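Local coordinates for 6-phospho-alpha-glucosidase (Merdibacter massiliensis, PDB 6VC6), which probably hydrolyses 6-phospho-alpha-glucosides, working with bound NAD and a manganese ion as family 4 glycoside hydrolases do, at residues 73-78 and 130-135; 156-161 and 393-398; 427-430 and 436-439. One frame throughout, in Å; residues are numbered along the deposited sequence.

Contact 1: residues 73-78 and 130-135; sequences EAYKDM and IHQIRQ
Y75 lays one face of its ring against I133, joining the end of helix 71-75 to helix 113-136 within the Rossmann-type NAD-binding domain. The evidence for that fold is the sheet order: parallel strands run 64-68, 32-38, 4-9, 80-83, 141-144 and 166-169. The two backbones come close here, with Y75 CA 5.6 Å from I133 CA. Traced outward, Y75 CB sits 4.2 Å from I133 CA, the edge of van der Waals range. Its CG is anti to the carbonyl carbon (chi1 -55°), which swings the ring over the neighbouring helix. CG and both CD atoms then pass over I133 CG1, and CD2 also lies near I133 CA. CE2 makes the closest approach across the pair, 3.7 Å to I133 CG1. CE1 and CZ keep almost the same separation from that carbon, as expected of a methylene centred on the ring: CG1 is 3.6 Å from the Y75 centroid and 5° off the ring normal, a well-formed CH-pi contact. Elsewhere Y75 touches C7 and V9 of strand 4-9, while I133 reaches I142 of strand 141-144, so the pair is buried against the sheet. CE2 also comes within 4.0 Å of Q132 OE1, with the amide turned 50° from the ring. At the tip, a water in the ring plane lies 2.6 Å from Y75 OH and donates a hydrogen bond to Q132 OE1.

Contact 2: residues 156-161 and 393-398; sequences LRREFP and LLVDAY
R158 and V395 mark the nearest backbone approach of two helical segments, their CA atoms 9.3 Å apart, a spacing bridged by side chains. The R158 segment ends helix 149-159 of the Rossmann-type domain, the chain leaving helical geometry at F160; V395 lies inside helix 378-400, in the C-terminal part of this family 4 glycoside hydrolase. The pairing thus ties the two parts together. R158 runs extended from CG to NE and carries its guanidinium across to D396, forming a salt bridge. Both terminal nitrogens converge on the same oxygen, unlike a two-oxygen bidentate pair, and the guanidinium and carboxylate planes stand 66° apart. R158 NH2 donates to D396 OD1 over 2.8 Å, but the angle at the hydrogen is 129° and the bond is weak. The separation of R158 NH1 from D396 OD1, 2.4 Å, is so short that its exact value is doubtful. V395 CG2 lies 3.2 Å above the guanidinium plane, offset toward the rim, and presses a methyl on one face while D396 meets the edge. Outer charges help fix both ends: E154 pairs with R158 NE, and K405 with D396 OD2, so the remaining carboxylate oxygen has its own cation. Beyond the salt bridge, a water links the same helices, donating to E159 OE1 at 2.6 Å and bonding Y398 OH at 3.1 Å.

Contact 3: residues 427-430 and 436-439; sequences DAMI and MWPE
This is an apolar contact between a helix and the tail that follows it: W437, in the loop after helix 419-432, brings the six-membered end of its indole up to M429 and I430 near the end of that helix. The backbones stay apart, with I430 CA 7.5 Å from W437 CA, and the indole fills the interval. M429, a selenomethionine, makes the tighter approach through its stem, its CB lying 3.4 Å from W437 CH2 and 3.8 Å from W437 CZ2. With CG beside the backbone N (chi1 -58°) and further bends at chi2 and chi3, the selenium end leads away from the indole, and M429 also touches I99 and A117. The carbonyl carbon of M429 stands 4.2 Å above the W437 ring plane, displaced toward the rim. I430 brings CG1 to within 3.6 Å of W437 CZ3, its side chain crossing the indole at about a right angle. The indole nitrogen is satisfied elsewhere, W437 NE1 bonding the backbone oxygen of A117 on helix 113-136. Cutting W437 back to an alanine would probably open a gap beside M429 CB and I430 CG1 and leave the A117 oxygen without this donor. The chemistry implies a division of labour: dispersion contacts hold the six-membered ring to the preceding helix, while the one N-H probably helps to set the indole's orientation against helix 113-136.

Overall arrangement
Along the chain the contacts come in series, contact 1 closing before contact 2 opens and contact 2 before contact 3. The centres of contact 1 and contact 2 lie about 21 Å apart, those of contact 2 and contact 3 about 17 Å, and those of contact 1 and contact 3 about 29 Å. Contacts 1 and 2 touch directly: H131 NE2 and E159 OE2 form a probable hydrogen bond at 2.9 Å, and F160 packs on I130. Contacts 2 and 3 meet where Y398 packs on P438, whereas 1 and 3 do not touch. Helix 113-136 is common ground, contributing a segment to contact 1 and meeting side chains of the others, so it connects the NAD-binding sheet with the C-terminal helices.

Contact 1: residues 73-78 and 130-135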
ATOM      1  N   GLU A  73     -20.447 -16.547  -1.240  1.00 49.85           N
ATOM      2  CA  GLU A  73     -20.852 -15.881  -2.474  1.00 49.30           C
ATOM      3  C   GLU A  73     -19.692 -15.133  -3.116  1.00 48.65           C
ATOM      4  O   GLU A  73     -19.643 -15.001  -4.344  1.00 50.22           O
ATOM      5  CB  GLU A  73     -22.001 -14.911  -2.198  1.00 52.48           C
ATOM      6  CG  GLU A  73     -23.343 -15.570  -1.934  1.00 63.07           C
ATOM      7  CD  GLU A  73     -24.462 -14.555  -1.798  1.00 69.72           C
ATOM      8  OE1 GLU A  73     -24.202 -13.351  -2.003  1.00 64.28           O
ATOM      9  OE2 GLU A  73     -25.601 -14.961  -1.485  1.00 75.98           O
ATOM     10  N   ALA A  74     -18.751 -14.643  -2.308  1.00 49.57           N
ATOM     11  CA  ALA A  74     -17.709 -13.767  -2.828  1.00 47.06           C
ATOM     12  C   ALA A  74     -16.543 -14.545  -3.427  1.00 42.74           C
ATOM     13  O   ALA A  74     -16.035 -14.178  -4.492  1.00 42.59           O
ATOM     14  CB  ALA A  74     -17.208 -12.838  -1.722  1.00 42.36           C
ATOM     15  N   TYR A  75     -16.112 -15.620  -2.770  1.00 40.89           N
ATOM     16  CA  TYR A  75     -14.838 -16.256  -3.081  1.00 44.64           C
ATOM     17  C   TYR A  75     -14.967 -17.513  -3.933  1.00 43.17           C
ATOM     18  O   TYR A  75     -13.943 -18.108  -4.285  1.00 45.83           O
ATOM     19  CB  TYR A  75     -14.097 -16.594  -1.783  1.00 42.68           C
ATOM     20  CG  TYR A  75     -13.889 -15.406  -0.869  1.00 42.82           C
ATOM     21  CD1 TYR A  75     -13.679 -14.135  -1.386  1.00 43.78           C
ATOM     22  CD2 TYR A  75     -13.903 -15.558   0.512  1.00 37.73           C
ATOM     23  CE1 TYR A  75     -13.490 -13.047  -0.555  1.00 42.48           C
ATOM     24  CE2 TYR A  75     -13.713 -14.477   1.352  1.00 41.99           C
ATOM     25  CZ  TYR A  75     -13.507 -13.224   0.813  1.00 43.98           C
ATOM     26  OH  TYR A  75     -13.318 -12.144   1.644  1.00 43.30           O
ATOM     27  N   LYS A  76     -16.179 -17.932  -4.278  1.00 43.71           N
ATOM     28  CA  LYS A  76     -16.354 -19.162  -5.040  1.00 48.79           C
ATOM     29  C   LYS A  76     -16.092 -18.916  -6.520  1.00 46.50           C
ATOM     30  O   LYS A  76     -16.657 -17.993  -7.116  1.00 44.70           O
ATOM     31  CB  LYS A  76     -17.761 -19.723  -4.835  1.00 44.13           C
ATOM     32  CG  LYS A  76     -17.853 -20.749  -3.717  1.00 54.16           C
ATOM     33  CD  LYS A  76     -18.957 -21.759  -3.979  1.00 56.78           C
ATOM     34  CE  LYS A  76     -20.283 -21.284  -3.413  1.00 65.52           C
ATOM     35  NZ  LYS A  76     -20.318 -21.388  -1.928  1.00 71.24           N
ATOM     36  N   ASP A  77     -15.229 -19.747  -7.108  1.00 48.80           N
ATOM     37  CA  ASP A  77     -14.916 -19.711  -8.538  1.00 50.59           C
ATOM     38  C   ASP A  77     -14.422 -18.326  -8.963  1.00 52.68           C
ATOM     39  O   ASP A  77     -14.994 -17.667  -9.834  1.00 51.06           O
ATOM     40  CB  ASP A  77     -16.126 -20.151  -9.370  1.00 54.12           C
ATOM     41  CG  ASP A  77     -15.771 -20.414 -10.822  1.00 71.65           C
ATOM     42  OD1 ASP A  77     -16.269 -19.680 -11.700  1.00 77.58           O
ATOM     43  OD2 ASP A  77     -14.994 -21.356 -11.085  1.00 76.35           O
HETATM   44  N   MSE A  78     -13.340 -17.893  -8.326  1.00 47.62           N
HETATM   45  CA  MSE A  78     -12.752 -16.595  -8.627  1.00 44.12           C
HETATM   46  C   MSE A  78     -11.373 -16.742  -9.260  1.00 44.72           C
HETATM   47  O   MSE A  78     -10.607 -17.637  -8.901  1.00 41.45           O
HETATM   48  CB  MSE A  78     -12.657 -15.741  -7.361  1.00 49.34           C
HETATM   49  CG  MSE A  78     -13.994 -15.208  -6.873  1.00 43.45           C
HETATM   50 SE   MSE A  78     -14.706 -13.801  -8.019  1.00 57.18          SE
HETATM   51  CE  MSE A  78     -16.571 -14.364  -8.070  1.00 52.57           C
ATOM     52  N   ILE A 130      -7.634 -14.568   4.164  1.00 36.87           N
ATOM     53  CA  ILE A 130      -7.025 -15.437   3.161  1.00 40.52           C
ATOM     54  C   ILE A 130      -7.434 -16.887   3.391  1.00 39.51           C
ATOM     55  O   ILE A 130      -7.675 -17.637   2.437  1.00 37.56           O
ATOM     56  CB  ILE A 130      -5.494 -15.274   3.162  1.00 33.10           C
ATOM     57  CG1 ILE A 130      -5.108 -13.810   2.928  1.00 42.03           C
ATOM     58  CG2 ILE A 130      -4.858 -16.182   2.112  1.00 37.49           C
ATOM     59  CD1 ILE A 130      -4.830 -13.457   1.484  1.00 38.17           C
ATOM     60  N   HIS A 131      -7.525 -17.304   4.658  1.00 39.35           N
ATOM     61  CA  HIS A 131      -7.963 -18.664   4.958  1.00 39.97           C
ATOM     62  C   HIS A 131      -9.362 -18.922   4.416  1.00 43.05           C
ATOM     63  O   HIS A 131      -9.649 -20.013   3.910  1.00 40.57           O
ATOM     64  CB  HIS A 131      -7.916 -18.912   6.465  1.00 39.95           C
ATOM     65  CG  HIS A 131      -6.566 -19.320   6.969  1.00 42.01           C
ATOM     66  ND1 HIS A 131      -5.876 -20.400   6.463  1.00 42.74           N
ATOM     67  CD2 HIS A 131      -5.780 -18.791   7.937  1.00 40.67           C
ATOM     68  CE1 HIS A 131      -4.722 -20.519   7.095  1.00 46.04           C
ATOM     69  NE2 HIS A 131      -4.639 -19.555   7.995  1.00 41.43           N
ATOM     70  N   GLN A 132     -10.235 -17.933   4.528  1.00 41.06           N
ATOM     71  CA  GLN A 132     -11.566 -18.063   3.967  1.00 41.62           C
ATOM     72  C   GLN A 132     -11.527 -18.187   2.457  1.00 44.48           C
ATOM     73  O   GLN A 132     -12.210 -19.022   1.887  1.00 44.54           O
ATOM     74  CB  GLN A 132     -12.440 -16.883   4.361  1.00 45.60           C
ATOM     75  CG  GLN A 132     -12.873 -16.886   5.810  1.00 46.34           C
ATOM     76  CD  GLN A 132     -13.810 -15.744   6.132  1.00 50.54           C
ATOM     77  OE1 GLN A 132     -13.922 -14.793   5.379  1.00 50.82           O
ATOM     78  NE2 GLN A 132     -14.491 -15.843   7.253  1.00 48.70           N
ATOM     79  N   ILE A 133     -10.700 -17.367   1.819  1.00 39.63           N
ATOM     80  CA  ILE A 133     -10.596 -17.353   0.370  1.00 40.58           C
ATOM     81  C   ILE A 133     -10.093 -18.691  -0.145  1.00 42.60           C
ATOM     82  O   ILE A 133     -10.603 -19.215  -1.111  1.00 39.67           O
ATOM     83  CB  ILE A 133      -9.629 -16.246  -0.102  1.00 42.30           C
ATOM     84  CG1 ILE A 133     -10.171 -14.862   0.255  1.00 41.37           C
ATOM     85  CG2 ILE A 133      -9.370 -16.341  -1.595  1.00 39.17           C
ATOM     86  CD1 ILE A 133      -9.132 -13.770   0.197  1.00 38.23           C
ATOM     87  N   ARG A 134      -9.092 -19.233   0.531  1.00 37.84           N
ATOM     88  CA  ARG A 134      -8.478 -20.488   0.142  1.00 35.58           C
ATOM     89  C   ARG A 134      -9.421 -21.669   0.327  1.00 41.91           C
ATOM     90  O   ARG A 134      -9.234 -22.721  -0.262  1.00 39.10           O
ATOM     91  CB  ARG A 134      -7.146 -20.692   0.855  1.00 32.33           C
ATOM     92  CG  ARG A 134      -6.042 -19.778   0.352  1.00 38.48           C
ATOM     93  CD  ARG A 134      -6.090 -19.606  -1.153  1.00 34.59           C
ATOM     94  NE  ARG A 134      -4.912 -18.929  -1.664  1.00 39.97           N
ATOM     95  CZ  ARG A 134      -4.867 -18.260  -2.807  1.00 38.75           C
ATOM     96  NH1 ARG A 134      -3.753 -17.677  -3.188  1.00 36.64           N
ATOM     97  NH2 ARG A 134      -5.934 -18.175  -3.573  1.00 37.53           N
ATOM     98  N   GLN A 135     -10.411 -21.484   1.188  1.00 40.83           N
ATOM     99  CA  GLN A 135     -11.474 -22.455   1.387  1.00 44.03           C
ATOM    100  C   GLN A 135     -12.314 -22.666   0.120  1.00 46.50           C
ATOM    101  O   GLN A 135     -12.799 -23.757  -0.126  1.00 45.58           O
ATOM    102  CB  GLN A 135     -12.362 -22.058   2.565  1.00 47.43           C
ATOM    103  CG  GLN A 135     -11.995 -22.740   3.871  1.00 58.06           C
ATOM    104  CD  GLN A 135     -12.545 -22.028   5.098  1.00 72.25           C
ATOM    105  OE1 GLN A 135     -13.667 -21.527   5.094  1.00 72.17           O
ATOM    106  NE2 GLN A 135     -11.755 -21.995   6.160  1.00 77.16           N
TER
HETATM  107  O   HOH W   1     -12.799 -12.627   4.174  1.00 38.14           O

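Contact 2: residues 156-161 and 393-398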
ATOM      1  N   LEU A 156       2.168 -12.887   6.059  1.00 34.99           N
ATOM      2  CA  LEU A 156       1.663 -13.842   5.078  1.00 35.38           C
ATOM      3  C   LEU A 156       2.756 -14.791   4.603  1.00 37.87           C
ATOM      4  O   LEU A 156       2.457 -15.916   4.184  1.00 38.18           O
ATOM      5  CB  LEU A 156       1.047 -13.100   3.891  1.00 29.29           C
ATOM      6  CG  LEU A 156      -0.218 -12.294   4.195  1.00 40.05           C
ATOM      7  CD1 LEU A 156      -0.831 -11.741   2.918  1.00 37.59           C
ATOM      8  CD2 LEU A 156      -1.229 -13.139   4.959  1.00 34.22           C
ATOM      9  N   ARG A 157       4.018 -14.359   4.657  1.00 35.03           N
ATOM     10  CA  ARG A 157       5.122 -15.253   4.323  1.00 35.31           C
ATOM     11  C   ARG A 157       5.181 -16.432   5.286  1.00 39.94           C
ATOM     12  O   ARG A 157       5.454 -17.567   4.877  1.00 33.86           O
ATOM     13  CB  ARG A 157       6.441 -14.480   4.337  1.00 36.16           C
ATOM     14  CG  ARG A 157       7.674 -15.343   4.117  1.00 37.33           C
ATOM     15  CD  ARG A 157       8.954 -14.569   4.403  1.00 36.51           C
ATOM     16  NE  ARG A 157       9.152 -14.332   5.831  1.00 35.03           N
ATOM     17  CZ  ARG A 157       9.654 -15.229   6.675  1.00 39.59           C
ATOM     18  NH1 ARG A 157      10.006 -16.431   6.238  1.00 38.44           N
ATOM     19  NH2 ARG A 157       9.803 -14.928   7.958  1.00 31.87           N
ATOM     20  N   ARG A 158       4.918 -16.184   6.571  1.00 34.19           N
ATOM     21  CA  ARG A 158       4.956 -17.253   7.560  1.00 33.52           C
ATOM     22  C   ARG A 158       3.694 -18.106   7.521  1.00 36.34           C
ATOM     23  O   ARG A 158       3.768 -19.334   7.641  1.00 41.23           O
ATOM     24  CB  ARG A 158       5.149 -16.668   8.960  1.00 37.37           C
ATOM     25  CG  ARG A 158       6.383 -15.794   9.119  1.00 39.07           C
ATOM     26  CD  ARG A 158       6.685 -15.566  10.590  1.00 36.16           C
ATOM     27  NE  ARG A 158       7.629 -14.473  10.803  1.00 50.19           N
ATOM     28  CZ  ARG A 158       8.039 -14.069  12.001  1.00 50.87           C
ATOM     29  NH1 ARG A 158       7.584 -14.666  13.095  1.00 37.89           N
ATOM     30  NH2 ARG A 158       8.899 -13.063  12.107  1.00 40.02           N
ATOM     31  N   GLU A 159       2.529 -17.475   7.357  1.00 35.58           N
ATOM     32  CA  GLU A 159       1.272 -18.215   7.427  1.00 36.22           C
ATOM     33  C   GLU A 159       1.066 -19.086   6.194  1.00 39.52           C
ATOM     34  O   GLU A 159       0.539 -20.199   6.296  1.00 39.44           O
ATOM     35  CB  GLU A 159       0.103 -17.249   7.602  1.00 37.68           C
ATOM     36  CG  GLU A 159      -1.238 -17.934   7.819  1.00 40.20           C
ATOM     37  CD  GLU A 159      -1.359 -18.564   9.192  1.00 43.12           C
ATOM     38  OE1 GLU A 159      -0.801 -18.002  10.157  1.00 43.22           O
ATOM     39  OE2 GLU A 159      -2.013 -19.622   9.306  1.00 51.19           O
ATOM     40  N   PHE A 160       1.470 -18.600   5.022  1.00 34.29           N
ATOM     41  CA  PHE A 160       1.275 -19.309   3.757  1.00 38.84           C
ATOM     42  C   PHE A 160       2.614 -19.444   3.045  1.00 38.35           C
ATOM     43  O   PHE A 160       2.867 -18.780   2.032  1.00 40.32           O
ATOM     44  CB  PHE A 160       0.250 -18.585   2.884  1.00 35.65           C
ATOM     45  CG  PHE A 160      -1.039 -18.281   3.592  1.00 42.03           C
ATOM     46  CD1 PHE A 160      -2.019 -19.252   3.723  1.00 41.02           C
ATOM     47  CD2 PHE A 160      -1.271 -17.026   4.133  1.00 36.67           C
ATOM     48  CE1 PHE A 160      -3.206 -18.977   4.376  1.00 39.48           C
ATOM     49  CE2 PHE A 160      -2.456 -16.745   4.787  1.00 42.82           C
ATOM     50  CZ  PHE A 160      -3.425 -17.723   4.911  1.00 39.17           C
ATOM     51  N   PRO A 161       3.498 -20.311   3.546  1.00 39.89           N
ATOM     52  CA  PRO A 161       4.831 -20.420   2.932  1.00 41.36           C
ATOM     53  C   PRO A 161       4.815 -21.080   1.566  1.00 42.73           C
ATOM     54  O   PRO A 161       5.717 -20.822   0.759  1.00 45.56           O
ATOM     55  CB  PRO A 161       5.615 -21.253   3.954  1.00 43.62           C
ATOM     56  CG  PRO A 161       4.574 -22.085   4.623  1.00 42.09           C
ATOM     57  CD  PRO A 161       3.332 -21.235   4.682  1.00 41.33           C
ATOM     58  N   LEU A 393      10.071  -8.518  14.341  1.00 33.27           N
ATOM     59  CA  LEU A 393       9.774  -8.662  15.762  1.00 34.59           C
ATOM     60  C   LEU A 393       8.301  -8.410  16.053  1.00 34.09           C
ATOM     61  O   LEU A 393       7.751  -8.982  17.001  1.00 34.42           O
ATOM     62  CB  LEU A 393      10.649  -7.713  16.583  1.00 34.01           C
ATOM     63  CG  LEU A 393      12.130  -8.078  16.706  1.00 34.12           C
ATOM     64  CD1 LEU A 393      12.944  -6.867  17.134  1.00 34.40           C
ATOM     65  CD2 LEU A 393      12.325  -9.233  17.675  1.00 34.77           C
ATOM     66  N   LEU A 394       7.647  -7.565  15.252  1.00 34.45           N
ATOM     67  CA  LEU A 394       6.237  -7.268  15.486  1.00 35.12           C
ATOM     68  C   LEU A 394       5.361  -8.480  15.188  1.00 38.46           C
ATOM     69  O   LEU A 394       4.522  -8.867  16.011  1.00 32.52           O
ATOM     70  CB  LEU A 394       5.802  -6.072  14.640  1.00 34.44           C
ATOM     71  CG  LEU A 394       4.360  -5.622  14.872  1.00 36.79           C
ATOM     72  CD1 LEU A 394       4.208  -4.993  16.251  1.00 37.13           C
ATOM     73  CD2 LEU A 394       3.909  -4.662  13.785  1.00 35.95           C
ATOM     74  N   VAL A 395       5.536  -9.092  14.014  1.00 32.69           N
ATOM     75  CA  VAL A 395       4.768 -10.289  13.702  1.00 42.13           C
ATOM     76  C   VAL A 395       5.232 -11.474  14.538  1.00 37.11           C
ATOM     77  O   VAL A 395       4.510 -12.472  14.645  1.00 37.88           O
ATOM     78  CB  VAL A 395       4.837 -10.610  12.196  1.00 44.01           C
ATOM     79  CG1 VAL A 395       4.630  -9.345  11.376  1.00 39.38           C
ATOM     80  CG2 VAL A 395       6.156 -11.260  11.854  1.00 56.39           C
ATOM     81  N   ASP A 396       6.426 -11.392  15.133  1.00 38.84           N
ATOM     82  CA  ASP A 396       6.799 -12.348  16.169  1.00 40.00           C
ATOM     83  C   ASP A 396       5.846 -12.257  17.352  1.00 39.75           C
ATOM     84  O   ASP A 396       5.410 -13.281  17.893  1.00 40.13           O
ATOM     85  CB  ASP A 396       8.236 -12.099  16.628  1.00 43.30           C
ATOM     86  CG  ASP A 396       9.254 -12.883  15.827  1.00 51.77           C
ATOM     87  OD1 ASP A 396       8.852 -13.606  14.893  1.00 51.26           O
ATOM     88  OD2 ASP A 396      10.459 -12.775  16.136  1.00 49.04           O
ATOM     89  N   ALA A 397       5.509 -11.032  17.766  1.00 32.20           N
ATOM     90  CA  ALA A 397       4.560 -10.846  18.858  1.00 38.56           C
ATOM     91  C   ALA A 397       3.175 -11.353  18.488  1.00 34.61           C
ATOM     92  O   ALA A 397       2.438 -11.831  19.358  1.00 37.14           O
ATOM     93  CB  ALA A 397       4.497  -9.370  19.251  1.00 31.58           C
ATOM     94  N   TYR A 398       2.802 -11.254  17.211  1.00 31.85           N
ATOM     95  CA  TYR A 398       1.508 -11.771  16.777  1.00 38.05           C
ATOM     96  C   TYR A 398       1.454 -13.288  16.904  1.00 41.17           C
ATOM     97  O   TYR A 398       0.467 -13.846  17.398  1.00 38.22           O
ATOM     98  CB  TYR A 398       1.228 -11.344  15.335  1.00 35.63           C
ATOM     99  CG  TYR A 398       0.150 -12.165  14.663  1.00 36.22           C
ATOM    100  CD1 TYR A 398      -1.193 -11.929  14.926  1.00 41.25           C
ATOM    101  CD2 TYR A 398       0.474 -13.179  13.770  1.00 38.28           C
ATOM    102  CE1 TYR A 398      -2.183 -12.678  14.319  1.00 39.82           C
ATOM    103  CE2 TYR A 398      -0.508 -13.933  13.158  1.00 37.35           C
ATOM    104  CZ  TYR A 398      -1.835 -13.677  13.436  1.00 41.22           C
ATOM    105  OH  TYR A 398      -2.818 -14.424  12.828  1.00 47.32           O
TER
HETATM  106  O   HOH W   2      -1.964 -17.379  12.403  1.00 40.71           O

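Contact 3: residues 427-430 and 436-439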
ATOM      1  N   ASP A 427       1.484   0.348  25.747  1.00 36.05           N
ATOM      2  CA  ASP A 427       0.402   0.162  26.709  1.00 39.10           C
ATOM      3  C   ASP A 427      -0.844   0.931  26.291  1.00 36.83           C
ATOM      4  O   ASP A 427      -1.969   0.444  26.461  1.00 39.72           O
ATOM      5  CB  ASP A 427       0.859   0.594  28.102  1.00 39.66           C
ATOM      6  CG  ASP A 427       1.834  -0.385  28.725  1.00 44.36           C
ATOM      7  OD1 ASP A 427       2.046  -1.468  28.140  1.00 40.27           O
ATOM      8  OD2 ASP A 427       2.389  -0.073  29.799  1.00 43.86           O
ATOM      9  N   ALA A 428      -0.664   2.132  25.736  1.00 36.82           N
ATOM     10  CA  ALA A 428      -1.809   2.904  25.264  1.00 37.43           C
ATOM     11  C   ALA A 428      -2.472   2.248  24.061  1.00 39.39           C
ATOM     12  O   ALA A 428      -3.696   2.330  23.911  1.00 39.26           O
ATOM     13  CB  ALA A 428      -1.376   4.329  24.921  1.00 37.30           C
HETATM   14  N   MSE A 429      -1.694   1.592  23.206  1.00 35.74           N
HETATM   15  CA  MSE A 429      -2.229   0.940  22.015  1.00 40.98           C
HETATM   16  C   MSE A 429      -3.018  -0.314  22.378  1.00 38.19           C
HETATM   17  O   MSE A 429      -4.052  -0.604  21.775  1.00 38.40           O
HETATM   18  CB  MSE A 429      -1.099   0.580  21.048  1.00 42.12           C
HETATM   19  CG  MSE A 429      -0.261   1.760  20.585  1.00 62.24           C
HETATM   20 SE   MSE A 429      -0.929   2.627  18.980  1.00 88.40          SE
HETATM   21  CE  MSE A 429      -2.213   3.826  19.800  1.00 38.45           C
ATOM     22  N   ILE A 430      -2.515  -1.055  23.368  1.00 38.75           N
ATOM     23  CA  ILE A 430      -3.170  -2.291  23.792  1.00 36.70           C
ATOM     24  C   ILE A 430      -4.589  -2.010  24.268  1.00 40.50           C
ATOM     25  O   ILE A 430      -5.512  -2.798  24.020  1.00 42.46           O
ATOM     26  CB  ILE A 430      -2.330  -2.987  24.883  1.00 38.88           C
ATOM     27  CG1 ILE A 430      -1.060  -3.589  24.280  1.00 37.53           C
ATOM     28  CG2 ILE A 430      -3.142  -4.064  25.594  1.00 37.50           C
ATOM     29  CD1 ILE A 430      -0.117  -4.172  25.309  1.00 38.86           C
HETATM   30  N   MSE A 436      -9.110  -6.148  18.718  1.00 44.48           N
HETATM   31  CA  MSE A 436      -8.637  -6.173  17.337  1.00 47.96           C
HETATM   32  C   MSE A 436      -7.195  -6.660  17.214  1.00 43.40           C
HETATM   33  O   MSE A 436      -6.725  -6.963  16.117  1.00 42.76           O
HETATM   34  CB  MSE A 436      -8.769  -4.784  16.714  1.00 46.04           C
HETATM   35  CG  MSE A 436     -10.206  -4.310  16.563  1.00 57.55           C
HETATM   36 SE   MSE A 436     -10.354  -2.368  16.483  1.00 65.29          SE
HETATM   37  CE  MSE A 436     -10.139  -1.968  18.374  1.00 50.67           C
ATOM     38  N   TRP A 437      -6.500  -6.727  18.336  1.00 41.17           N
ATOM     39  CA  TRP A 437      -5.121  -7.180  18.397  1.00 42.89           C
ATOM     40  C   TRP A 437      -5.056  -8.630  18.849  1.00 39.49           C
ATOM     41  O   TRP A 437      -6.006  -9.154  19.434  1.00 43.29           O
ATOM     42  CB  TRP A 437      -4.319  -6.312  19.373  1.00 39.35           C
ATOM     43  CG  TRP A 437      -3.670  -5.113  18.762  1.00 39.81           C
ATOM     44  CD1 TRP A 437      -3.997  -4.510  17.582  1.00 35.03           C
ATOM     45  CD2 TRP A 437      -2.576  -4.366  19.306  1.00 38.01           C
ATOM     46  NE1 TRP A 437      -3.175  -3.432  17.359  1.00 37.26           N
ATOM     47  CE2 TRP A 437      -2.293  -3.323  18.402  1.00 36.00           C
ATOM     48  CE3 TRP A 437      -1.808  -4.478  20.469  1.00 32.65           C
ATOM     49  CZ2 TRP A 437      -1.276  -2.400  18.627  1.00 33.38           C
ATOM     50  CZ3 TRP A 437      -0.799  -3.562  20.689  1.00 38.08           C
ATOM     51  CH2 TRP A 437      -0.540  -2.536  19.771  1.00 36.72           C
ATOM     52  N   PRO A 438      -3.945  -9.317  18.592  1.00 39.17           N
ATOM     53  CA  PRO A 438      -3.691 -10.573  19.300  1.00 39.34           C
ATOM     54  C   PRO A 438      -3.361 -10.288  20.755  1.00 42.33           C
ATOM     55  O   PRO A 438      -2.961  -9.182  21.124  1.00 40.21           O
ATOM     56  CB  PRO A 438      -2.489 -11.166  18.557  1.00 40.16           C
ATOM     57  CG  PRO A 438      -1.783  -9.975  18.001  1.00 39.81           C
ATOM     58  CD  PRO A 438      -2.870  -8.998  17.635  1.00 44.51           C
ATOM     59  N   GLU A 439      -3.553 -11.301  21.593  1.00 41.39           N
ATOM     60  CA  GLU A 439      -3.188 -11.164  22.995  1.00 44.73           C
ATOM     61  C   GLU A 439      -1.680 -10.995  23.121  1.00 43.56           C
ATOM     62  O   GLU A 439      -0.907 -11.621  22.390  1.00 42.53           O
ATOM     63  CB  GLU A 439      -3.653 -12.379  23.797  1.00 50.09           C
ATOM     64  CG  GLU A 439      -4.468 -12.034  25.034  1.00 58.62           C
ATOM     65  CD  GLU A 439      -4.706 -13.240  25.923  1.00 64.06           C
ATOM     66  OE1 GLU A 439      -3.730 -13.745  26.515  1.00 60.80           O
ATOM     67  OE2 GLU A 439      -5.863 -13.692  26.029  1.00 75.19           O
TER